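CooJ (Rhodospirillum rubrum, PDB 6HK5) probably acts as a nickel metallochaperone, binding Ni(II) as an accessory protein of carbon monoxide dehydrogenase. Local coordinates at residues Val23-Met27 and Met54-Arg58. Coordinates in Å, arbitrary orientation, origin at the centre of the assembly. Residues are numbered along the deposited sequence.
With NI (nickel (II) ion), chain I.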
loop_
_atom_site.group_PDB
_atom_site.type_symbol
_atom_site.label_atom_id
_atom_site.label_comp_id
_atom_site.label_asym_id
_atom_site.label_seq_id
_atom_site.Cartn_x
_atom_site.Cartn_y
_atom_site.Cartn_z
ATOM N N VAL A 23 7.396 1.398 6.841
ATOM C CA VAL A 23 7.432 0.093 7.494
ATOM C C VAL A 23 8.369 0.067 8.694
ATOM O O VAL A 23 8.189 -0.760 9.590
ATOM C CB VAL A 23 7.823 -1.015 6.509
ATOM C CG1 VAL A 23 6.815 -1.067 5.362
ATOM C CG2 VAL A 23 9.242 -0.796 6.001
ATOM N N GLU A 24 9.368 0.947 8.741
ATOM C CA GLU A 24 10.206 1.018 9.933
ATOM C C GLU A 24 9.404 1.505 11.126
ATOM O O GLU A 24 9.664 1.091 12.259
ATOM C CB GLU A 24 11.421 1.904 9.677
ATOM C CG GLU A 24 12.525 1.140 8.973
ATOM C CD GLU A 24 13.509 2.026 8.224
ATOM O OE1 GLU A 24 14.376 1.469 7.501
ATOM O OE2 GLU A 24 13.420 3.267 8.363
ATOM N N GLY A 25 8.402 2.350 10.892
ATOM C CA GLY A 25 7.489 2.687 11.971
ATOM C C GLY A 25 6.739 1.477 12.492
ATOM O O GLY A 25 6.664 1.263 13.707
ATOM N N HIS A 26 6.207 0.644 11.579
ATOM C CA HIS A 26 5.467 -0.557 11.988
ATOM C C HIS A 26 6.369 -1.599 12.652
ATOM O O HIS A 26 5.930 -2.330 13.553
ATOM C CB HIS A 26 4.767 -1.215 10.789
ATOM C CG HIS A 26 3.670 -0.395 10.170
ATOM N ND1 HIS A 26 2.665 0.191 10.907
ATOM C CD2 HIS A 26 3.372 -0.145 8.866
ATOM C CE1 HIS A 26 1.828 0.814 10.092
ATOM N NE2 HIS A 26 2.237 0.625 8.848
HETATM N N MSE A 27 7.605 -1.717 12.205
HETATM C CA MSE A 27 8.524 -2.659 12.844
HETATM C C MSE A 27 8.791 -2.301 14.280
HETATM O O MSE A 27 8.807 -3.176 15.132
HETATM C CB MSE A 27 9.835 -2.722 12.094
HETATM C CG MSE A 27 9.678 -3.520 10.834
HETATM SE SE MSE A 27 11.255 -3.272 9.763
HETATM C CE MSE A 27 12.599 -3.956 11.023
HETATM N N MSE A 54 12.235 -8.877 7.893
HETATM C CA MSE A 54 11.973 -7.530 7.396
HETATM C C MSE A 54 13.226 -6.672 7.382
HETATM O O MSE A 54 13.412 -5.867 6.476
HETATM C CB MSE A 54 10.887 -6.850 8.231
HETATM C CG MSE A 54 9.497 -7.123 7.716
HETATM SE SE MSE A 54 9.418 -6.867 5.761
HETATM C CE MSE A 54 9.831 -4.956 5.622
ATOM N N ALA A 55 14.083 -6.840 8.397
ATOM C CA ALA A 55 15.369 -6.153 8.391
ATOM C C ALA A 55 16.223 -6.567 7.190
ATOM O O ALA A 55 16.914 -5.734 6.586
ATOM C CB ALA A 55 16.110 -6.430 9.697
ATOM N N VAL A 56 16.204 -7.852 6.834
ATOM C CA VAL A 56 16.864 -8.279 5.602
ATOM C C VAL A 56 16.260 -7.566 4.401
ATOM O O VAL A 56 16.975 -7.037 3.538
ATOM C CB VAL A 56 16.784 -9.804 5.441
ATOM C CG1 VAL A 56 17.636 -10.245 4.203
ATOM C CG2 VAL A 56 17.249 -10.490 6.721
ATOM N N ALA A 57 14.929 -7.534 4.326
ATOM C CA ALA A 57 14.307 -6.882 3.184
ATOM C C ALA A 57 14.694 -5.408 3.136
ATOM O O ALA A 57 14.961 -4.866 2.059
ATOM C CB ALA A 57 12.792 -7.070 3.223
ATOM N N ARG A 58 14.802 -4.760 4.297
ATOM C CA ARG A 58 15.199 -3.357 4.324
ATOM C C ARG A 58 16.583 -3.160 3.731
ATOM O O ARG A 58 16.801 -2.258 2.915
ATOM C CB ARG A 58 15.151 -2.829 5.752
ATOM C CG ARG A 58 13.766 -2.806 6.299
ATOM C CD ARG A 58 13.791 -2.510 7.764
ATOM N NE ARG A 58 14.456 -1.246 8.035
ATOM C CZ ARG A 58 15.538 -1.117 8.794
ATOM N NH1 ARG A 58 16.090 -2.185 9.371
ATOM N NH2 ARG A 58 16.051 0.091 8.981
HETATM NI NI NI I . 1.037 0.981 7.229
#
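In an antiparallel helical hairpin one helix can pack on its partner and bind a metal on another side; the pairing of 23-27 with 54-58 is a worked example. The segments run antiparallel at 158°, and their axes are 11.6 Å apart, a wide spacing that leaves room for long side chains between them. V23 comes first, pointing toward the partner helix; its CG2 meets CE of M54 at 4.2 Å, on the buried side of the interface. One residue on, E24 leaves its backbone sideways but extends its carboxylate to R58: OE1 accepts hydrogen bonds from both NH2 (2.6 Å) and NE (2.8 Å) of R58, a salt bridge along the guanidinium edge. E24 also belongs to a calcium site known for this protein, though no calcium is bound to this chain here. G25 makes no contact with 54-58, and H26 is likewise out of its reach; its NE2 binds nickel at 2.0 Å while its ND1 hydrogen-bonds to E29. One helical turn after V23, the selenomethionine M27 reaches across the gap: its SE lies 3.9 Å from CB of M54, also selenomethionine, and 3.3 Å from CD of R58, so the same residue packs on an apolar neighbour and on the aliphatic part of the arginine. Helices 5-35 and 42-67 thus form an antiparallel hairpin, closed by apolar contacts and bridged by charge at its more open edge. F19 of the second subunit packs on M27 and M54, while H22 of this chain, H18 and H22 of the second subunit and E29 of the fourth join H26 around the nickel, linking the hairpin to its neighbouring subunits.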